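Local coordinates for protein group II chitinase (PDB 6JAV) that probably hydrolyses internal glycosidic bonds of chitin through this glycoside hydrolase family 18 catalytic domain of a larger insect group II chitinase, at residues 232-236 and 237-241; 144-147 and 148-152; 171-174 and 175-178. All coordinates share one frame; numbering follows the deposited sequence.

Contact 1: residues 232-236 and 237-241; sequences HYWME and KGTPA. With NAG (2-acetamido-2-deoxy-beta-D-glucopyranose), chain C.
Lys237 lays its aliphatic chain along the ring of Tyr233, one turn earlier in the helix, and the two side chains run the same way. CG of Lys237 stands over one face of the tyrosine, 4.1 Å from the ring centroid and close to the ring normal, a CH-pi contact. The lysine is folded to do this: CG lies anti to its own carbonyl carbon (chi1 -66°), and further bends at chi2 and chi3 keep CD and CE beside CZ and OH. The ends of both chains meet at Asp178, whose OD1 takes a salt bridge from Lys237 NZ and a hydrogen bond from Tyr233 OH. Thr239 turns its hydroxyl back to the helix, OG1 being 2.9 Å from Trp234 O. It arrives well above the carbonyl plane, and the backbone N of Thr239 binds the same oxygen from the same face at 3.0 Å; two donors of one residue thus hold one carbonyl of the last turn. That hydroxyl also sits in the plane of the indole, at its edge, with OG1 3.4 Å from Trp234 CE3. On another flank the Met235 chain, extended at chi2, carries SD to within 3.9 Å of Ala241 CB, while a water donates to both Met235 O and Thr239 O. At the far side of the helix His232 packs a ring face on the N-acetylglucosamine, its ND1 3.6 Å from the sugar's O5 but hydrogen-bonded to O of the glycosylated Asn228. Gly238, with a positive phi of 122° at which a CB would be jammed against the preceding carbonyl, gives its N to Met235 O at 3.0 Å. Together with the bond from Thr239 N, this makes the end of helix 227-236 a Schellman motif, from which the chain leads to strand 244-257 of the TIM barrel.

Contact 2: residues 144-147 and 148-152; sequences DKQG and FADLV
The amide of Gln146 and the carboxylate of Asp150, one turn on, are the flat groups that meet here, their planes inclined at 42° to each other. Gln146 CB starts off away from Asp150, and a bend at chi2 (62°) swings the amide back along the helix. NE2 lies before both carboxylate oxygens, 3.1 Å from Asp150 OD1 and 3.4 Å from Asp150 OD2. Both hydrogen bonds are weak, the shorter being the more bent. Asp150 meets the amide with CG anti to its own carbonyl carbon, folded over the peptide of Gln146, and CG lies 3.4 Å from Gln146 O. Beneath this pair Gln146 O accepts from Asp150 N at 2.9 Å, one of four regular bonds that run from Phe148, Ala149, Asp150 and Leu151 to the residues four places before them. The ring of Phe148 has CG2 of Val152 over one face, 4.1 Å above its plane and displaced toward the rim. Phe148 CB rests 3.3 Å from Asp144 O, but the ring leads away from segment 144-147 and packs on Leu125, Pro130 and Leu186. Asp144 and Lys145 direct their polar ends elsewhere: the buried carboxylate of Asp144 accepts from Ser95, Asn99, Lys131 and Trp133, while Lys145 NZ binds the carbonyl of Asp178. With Gln146 and Asp150 on the outer side and Phe148 and Val152 packed on Leu125 of a barrel strand, the helix is amphipathic, with i to i+4 pairing on its polar side. Helix 143-159 is the crossover of the beta-alpha-beta unit between strands 122-126 and 165-170 in this family 18 TIM barrel.

Contact 3: residues 171-174 and 175-178; sequences SPNK and MVID
Asn173 OD1 is shared by two backbone N-H groups of the following helix, Met175 N at 2.9 Å and Val176 N at 3.3 Å. Each bond is weak: the nearer donor comes in strongly bent at 124°, whereas the farther one is straighter but long. Asn173 is the N-cap, and with CG anti to its backbone N (chi1 178°) the amide oxygen is carried over the N-H groups of the first turn. Its own carbonyl continues the pattern by taking Ile177 N at 2.9 Å, almost straight along the C=O axis. The cap is itself steadied by Ser171, whose OG accepts from Asn173 N at 2.9 Å in an ST turn. That hydroxyl and the serine CB lie against Val176, with OG 3.4 Å from Val176 CB. The side chains of Asn173 and Val176 cross at about a right angle, Val176 CG2 lying near the amide carbon. Ile177 turns its CG1 branch back to the loop, where CG1 touches both Asn173 O and Ser171 O. On the outer flank Lys174 stretches out as far as CE and then bends at chi4 (-61°), which brings NZ round to Asp178. The resulting salt bridge has NZ 3.1 Å from Asp178 OD2 and uses that oxygen's syn lone pair. Against the aliphatic part of Lys174, Met175 CE meets Lys174 CD at 3.6 Å. Asp178 OD1 has its partners on helix 227-236 and the residue after it, so the acid is shared among three side chains and would probably stay ionised. In the fold this N-capped turn follows strand 165-170 directly and opens helix 174-180. Helix 227-236 packs alongside it, with Tyr233 and Trp234 on Ile177 and Tyr229 on Lys174.

How the contacts relate
Contact 3 joins the other two. Its Asp178 receives Tyr233 OH of contact 1 on OD1 at 2.5 Å, and its Ser171 O receives Trp234 NE1 at 3.2 Å, so helix 227-236 is tied both to helix 174-180 and to the loop before it; the centres of these contacts are 12 Å apart. Contact 2 is reached through Lys145 NZ to Asp178 O at 2.7 Å, with centres 16 Å apart. Contacts 1 and 2 do not touch, their nearest atoms being about 6 Å apart. The Asn173 side chain of contact 3 lies about 7 Å from the bound thienopyridine inhibitor, whereas contact 1 reaches the N-acetylglucosamine through His232.

Contact 1: residues 232-236 and 237-241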
loop_
_atom_site.group_PDB
_atom_site.type_symbol
_atom_site.label_atom_id
_atom_site.label_comp_id
_atom_site.label_asym_id
_atom_site.label_seq_id
_atom_site.Cartn_x
_atom_site.Cartn_y
_atom_site.Cartn_z
ATOM N N HIS A 232 -12.551 11.236 1.325
ATOM C CA HIS A 232 -13.829 11.767 1.784
ATOM C C HIS A 232 -14.929 10.720 1.700
ATOM O O HIS A 232 -15.840 10.722 2.536
ATOM C CB HIS A 232 -14.185 12.991 0.949
ATOM C CG HIS A 232 -13.517 14.247 1.408
ATOM N ND1 HIS A 232 -12.403 14.781 0.793
ATOM C CD2 HIS A 232 -13.821 15.089 2.425
ATOM C CE1 HIS A 232 -12.042 15.889 1.420
ATOM N NE2 HIS A 232 -12.892 16.104 2.408
ATOM N N TYR A 233 -14.844 9.795 0.747
ATOM C CA TYR A 233 -15.860 8.761 0.620
ATOM C C TYR A 233 -15.787 7.764 1.771
ATOM O O TYR A 233 -16.819 7.390 2.340
ATOM C CB TYR A 233 -15.710 8.062 -0.724
ATOM C CG TYR A 233 -16.932 7.264 -1.107
ATOM C CD1 TYR A 233 -18.149 7.895 -1.293
ATOM C CD2 TYR A 233 -16.874 5.902 -1.278
ATOM C CE1 TYR A 233 -19.279 7.174 -1.635
ATOM C CE2 TYR A 233 -18.008 5.165 -1.635
ATOM C CZ TYR A 233 -19.199 5.816 -1.801
ATOM O OH TYR A 233 -20.325 5.093 -2.163
ATOM N N TRP A 234 -14.574 7.328 2.158
ATOM C CA TRP A 234 -14.462 6.500 3.363
ATOM C C TRP A 234 -15.082 7.191 4.574
ATOM O O TRP A 234 -15.771 6.547 5.379
ATOM C CB TRP A 234 -12.990 6.083 3.610
ATOM C CG TRP A 234 -12.622 4.871 2.827
ATOM C CD1 TRP A 234 -12.038 4.820 1.598
ATOM C CD2 TRP A 234 -12.822 3.512 3.235
ATOM N NE1 TRP A 234 -11.886 3.498 1.189
ATOM C CE2 TRP A 234 -12.376 2.683 2.179
ATOM C CE3 TRP A 234 -13.386 2.919 4.382
ATOM C CZ2 TRP A 234 -12.466 1.284 2.231
ATOM C CZ3 TRP A 234 -13.451 1.526 4.449
ATOM C CH2 TRP A 234 -12.989 0.721 3.371
ATOM N N MET A 235 -14.869 8.502 4.713
ATOM C CA MET A 235 -15.466 9.227 5.837
ATOM C C MET A 235 -16.986 9.322 5.695
ATOM O O MET A 235 -17.713 9.122 6.681
ATOM C CB MET A 235 -14.809 10.595 5.995
ATOM C CG MET A 235 -13.346 10.441 6.446
ATOM S SD MET A 235 -12.607 11.957 7.082
ATOM C CE MET A 235 -12.537 12.848 5.565
ATOM N N GLU A 236 -17.475 9.594 4.482
ATOM C CA GLU A 236 -18.925 9.672 4.264
ATOM C C GLU A 236 -19.596 8.343 4.595
ATOM O O GLU A 236 -20.718 8.310 5.131
ATOM C CB GLU A 236 -19.183 10.066 2.808
ATOM C CG GLU A 236 -20.650 10.087 2.381
ATOM C CD GLU A 236 -20.823 10.272 0.866
ATOM O OE1 GLU A 236 -19.975 10.935 0.225
ATOM O OE2 GLU A 236 -21.808 9.739 0.314
ATOM N N LYS A 237 -18.907 7.231 4.317
ATOM C CA LYS A 237 -19.447 5.904 4.593
ATOM C C LYS A 237 -19.406 5.528 6.067
ATOM O O LYS A 237 -19.911 4.452 6.425
ATOM C CB LYS A 237 -18.706 4.846 3.750
ATOM C CG LYS A 237 -18.947 4.986 2.251
ATOM C CD LYS A 237 -20.243 4.337 1.843
ATOM C CE LYS A 237 -19.983 2.997 1.221
ATOM N NZ LYS A 237 -21.252 2.256 0.885
ATOM N N GLY A 238 -18.795 6.349 6.926
ATOM C CA GLY A 238 -18.812 6.121 8.364
ATOM C C GLY A 238 -17.453 5.980 9.029
ATOM O O GLY A 238 -17.381 5.609 10.207
ATOM N N THR A 239 -16.341 6.304 8.309
ATOM C CA THR A 239 -15.046 6.101 8.958
ATOM C C THR A 239 -14.595 7.380 9.663
ATOM O O THR A 239 -14.517 8.432 9.015
ATOM C CB THR A 239 -13.992 5.738 7.918
ATOM O OG1 THR A 239 -14.469 4.636 7.147
ATOM C CG2 THR A 239 -12.675 5.326 8.572
ATOM N N PRO A 240 -14.237 7.320 10.947
ATOM C CA PRO A 240 -13.614 8.489 11.604
ATOM C C PRO A 240 -12.279 8.850 10.966
ATOM O O PRO A 240 -11.510 7.972 10.555
ATOM C CB PRO A 240 -13.419 8.036 13.055
ATOM C CG PRO A 240 -14.356 6.836 13.249
ATOM C CD PRO A 240 -14.435 6.185 11.876
ATOM N N ALA A 241 -11.993 10.150 10.900
ATOM C CA ALA A 241 -10.707 10.590 10.355
ATOM C C ALA A 241 -9.538 9.923 11.073
ATOM O O ALA A 241 -8.530 9.558 10.437
ATOM C CB ALA A 241 -10.582 12.118 10.448
HETATM C C1 NAG C . -12.320 17.116 -2.509
HETATM C C2 NAG C . -12.680 18.255 -3.452
HETATM C C3 NAG C . -13.941 18.975 -2.958
HETATM C C4 NAG C . -15.068 17.976 -2.713
HETATM C C5 NAG C . -14.600 16.858 -1.792
HETATM C C6 NAG C . -15.640 15.773 -1.580
HETATM C C7 NAG C . -11.044 19.546 -4.765
HETATM C C8 NAG C . -11.720 19.005 -5.982
HETATM N N2 NAG C . -11.564 19.179 -3.585
HETATM O O3 NAG C . -14.356 19.893 -3.963
HETATM O O4 NAG C . -16.208 18.614 -2.147
HETATM O O5 NAG C . -13.440 16.237 -2.363
HETATM O O6 NAG C . -15.784 14.891 -2.690
HETATM O O7 NAG C . -10.091 20.308 -4.844
HETATM O O HOH W 1 -16.746 10.032 9.556
#

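Contact 2: residues 144-147 and 148-152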
loop_
_atom_site.group_PDB
_atom_site.type_symbol
_atom_site.label_atom_id
_atom_site.label_comp_id
_atom_site.label_asym_id
_atom_site.label_seq_id
_atom_site.Cartn_x
_atom_site.Cartn_y
_atom_site.Cartn_z
ATOM N N ASP A 144 -19.605 -11.929 0.544
ATOM C CA ASP A 144 -18.236 -11.615 0.977
ATOM C C ASP A 144 -18.212 -10.411 1.905
ATOM O O ASP A 144 -17.364 -10.343 2.804
ATOM C CB ASP A 144 -17.346 -11.304 -0.232
ATOM C CG ASP A 144 -16.806 -12.529 -0.915
ATOM O OD1 ASP A 144 -17.133 -13.660 -0.522
ATOM O OD2 ASP A 144 -16.050 -12.357 -1.896
ATOM N N LYS A 145 -19.118 -9.445 1.706
ATOM C CA LYS A 145 -19.138 -8.260 2.565
ATOM C C LYS A 145 -19.458 -8.632 4.004
ATOM O O LYS A 145 -18.710 -8.292 4.934
ATOM C CB LYS A 145 -20.141 -7.231 2.022
ATOM C CG LYS A 145 -20.154 -5.991 2.880
ATOM C CD LYS A 145 -21.219 -4.988 2.484
ATOM C CE LYS A 145 -20.930 -4.409 1.164
ATOM N NZ LYS A 145 -21.999 -3.418 0.802
ATOM N N GLN A 146 -20.571 -9.343 4.220
ATOM C CA GLN A 146 -20.923 -9.727 5.576
ATOM C C GLN A 146 -19.897 -10.701 6.137
ATOM O O GLN A 146 -19.555 -10.640 7.316
ATOM C CB GLN A 146 -22.334 -10.338 5.592
ATOM C CG GLN A 146 -22.835 -10.671 6.976
ATOM C CD GLN A 146 -22.966 -9.434 7.867
ATOM O OE1 GLN A 146 -23.716 -8.504 7.561
ATOM N NE2 GLN A 146 -22.233 -9.422 8.973
ATOM N N GLY A 147 -19.387 -11.601 5.298
ATOM C CA GLY A 147 -18.427 -12.566 5.796
ATOM C C GLY A 147 -17.149 -11.903 6.269
ATOM O O GLY A 147 -16.608 -12.263 7.318
ATOM N N PHE A 148 -16.638 -10.942 5.486
ATOM C CA PHE A 148 -15.444 -10.208 5.915
ATOM C C PHE A 148 -15.705 -9.413 7.194
ATOM O O PHE A 148 -14.854 -9.362 8.097
ATOM C CB PHE A 148 -14.994 -9.294 4.779
ATOM C CG PHE A 148 -13.686 -8.585 5.031
ATOM C CD1 PHE A 148 -12.495 -9.308 5.105
ATOM C CD2 PHE A 148 -13.662 -7.204 5.195
ATOM C CE1 PHE A 148 -11.274 -8.627 5.311
ATOM C CE2 PHE A 148 -12.468 -6.520 5.407
ATOM C CZ PHE A 148 -11.268 -7.239 5.461
ATOM N N ALA A 149 -16.879 -8.774 7.292
ATOM C CA ALA A 149 -17.208 -8.036 8.510
ATOM C C ALA A 149 -17.246 -8.956 9.720
ATOM O O ALA A 149 -16.773 -8.585 10.801
ATOM C CB ALA A 149 -18.561 -7.334 8.322
ATOM N N ASP A 150 -17.773 -10.174 9.548
ATOM C CA ASP A 150 -17.803 -11.118 10.661
ATOM C C ASP A 150 -16.407 -11.634 10.985
ATOM O O ASP A 150 -16.077 -11.821 12.165
ATOM C CB ASP A 150 -18.754 -12.282 10.371
ATOM C CG ASP A 150 -20.224 -11.860 10.447
ATOM O OD1 ASP A 150 -20.536 -10.845 11.116
ATOM O OD2 ASP A 150 -21.066 -12.545 9.831
ATOM N N LEU A 151 -15.571 -11.855 9.955
ATOM C CA LEU A 151 -14.171 -12.211 10.213
ATOM C C LEU A 151 -13.473 -11.122 11.034
ATOM O O LEU A 151 -12.765 -11.408 12.014
ATOM C CB LEU A 151 -13.422 -12.456 8.899
ATOM C CG LEU A 151 -11.946 -12.882 9.117
ATOM C CD1 LEU A 151 -11.878 -14.326 9.584
ATOM C CD2 LEU A 151 -11.144 -12.692 7.848
ATOM N N VAL A 152 -13.679 -9.861 10.657
ATOM C CA VAL A 152 -13.091 -8.751 11.403
ATOM C C VAL A 152 -13.592 -8.732 12.843
ATOM O O VAL A 152 -12.800 -8.554 13.780
ATOM C CB VAL A 152 -13.357 -7.430 10.671
ATOM C CG1 VAL A 152 -12.974 -6.241 11.540
ATOM C CG2 VAL A 152 -12.492 -7.376 9.417
#

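Contact 3: residues 171-174 and 175-178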
loop_
_atom_site.group_PDB
_atom_site.type_symbol
_atom_site.label_atom_id
_atom_site.label_comp_id
_atom_site.label_asym_id
_atom_site.label_seq_id
_atom_site.Cartn_x
_atom_site.Cartn_y
_atom_site.Cartn_z
ATOM N N SER A 171 -9.386 -0.883 -0.577
ATOM C CA SER A 171 -9.472 -0.305 -1.906
ATOM C C SER A 171 -9.770 1.196 -1.870
ATOM O O SER A 171 -10.502 1.672 -0.999
ATOM C CB SER A 171 -10.630 -0.977 -2.648
ATOM O OG SER A 171 -10.829 -0.363 -3.925
ATOM N N PRO A 172 -9.268 1.949 -2.849
ATOM C CA PRO A 172 -9.675 3.350 -3.025
ATOM C C PRO A 172 -10.820 3.537 -4.011
ATOM O O PRO A 172 -11.220 4.687 -4.236
ATOM C CB PRO A 172 -8.391 3.959 -3.625
ATOM C CG PRO A 172 -7.918 2.878 -4.580
ATOM C CD PRO A 172 -8.193 1.575 -3.803
ATOM N N ASN A 173 -11.318 2.453 -4.604
ATOM C CA ASN A 173 -12.242 2.498 -5.741
ATOM C C ASN A 173 -13.675 2.473 -5.211
ATOM O O ASN A 173 -14.061 1.527 -4.526
ATOM C CB ASN A 173 -11.948 1.263 -6.588
ATOM C CG ASN A 173 -12.851 1.107 -7.792
ATOM O OD1 ASN A 173 -14.068 1.155 -7.685
ATOM N ND2 ASN A 173 -12.248 0.773 -8.924
ATOM N N LYS A 174 -14.455 3.509 -5.547
ATOM C CA LYS A 174 -15.838 3.644 -5.077
ATOM C C LYS A 174 -16.648 2.355 -5.238
ATOM O O LYS A 174 -17.340 1.936 -4.304
ATOM C CB LYS A 174 -16.533 4.791 -5.833
ATOM C CG LYS A 174 -17.970 5.008 -5.377
ATOM C CD LYS A 174 -18.657 6.072 -6.243
ATOM C CE LYS A 174 -19.981 6.519 -5.588
ATOM N NZ LYS A 174 -20.950 5.399 -5.424
ATOM N N MET A 175 -16.584 1.719 -6.413
ATOM C CA MET A 175 -17.391 0.518 -6.660
ATOM C C MET A 175 -16.972 -0.645 -5.766
ATOM O O MET A 175 -17.825 -1.400 -5.276
ATOM C CB MET A 175 -17.284 0.096 -8.123
ATOM C CG MET A 175 -18.173 0.902 -9.049
ATOM S SD MET A 175 -17.456 2.524 -9.312
ATOM C CE MET A 175 -18.843 3.549 -8.846
ATOM N N VAL A 176 -15.658 -0.818 -5.567
ATOM C CA VAL A 176 -15.161 -1.877 -4.690
ATOM C C VAL A 176 -15.526 -1.591 -3.246
ATOM O O VAL A 176 -15.913 -2.494 -2.509
ATOM C CB VAL A 176 -13.639 -2.046 -4.873
ATOM C CG1 VAL A 176 -13.119 -3.105 -3.910
ATOM C CG2 VAL A 176 -13.339 -2.428 -6.320
ATOM N N ILE A 177 -15.376 -0.341 -2.810
ATOM C CA ILE A 177 -15.756 0.029 -1.457
ATOM C C ILE A 177 -17.223 -0.313 -1.220
ATOM O O ILE A 177 -17.588 -0.912 -0.201
ATOM C CB ILE A 177 -15.476 1.526 -1.220
ATOM C CG1 ILE A 177 -13.958 1.853 -1.290
ATOM C CG2 ILE A 177 -16.048 1.976 0.119
ATOM C CD1 ILE A 177 -13.709 3.355 -1.531
ATOM N N ASP A 178 -18.080 0.083 -2.170
ATOM C CA ASP A 178 -19.513 -0.152 -2.029
ATOM C C ASP A 178 -19.823 -1.644 -1.966
ATOM O O ASP A 178 -20.712 -2.069 -1.213
ATOM C CB ASP A 178 -20.243 0.464 -3.220
ATOM C CG ASP A 178 -20.354 1.987 -3.148
ATOM O OD1 ASP A 178 -20.113 2.587 -2.064
ATOM O OD2 ASP A 178 -20.743 2.575 -4.206
#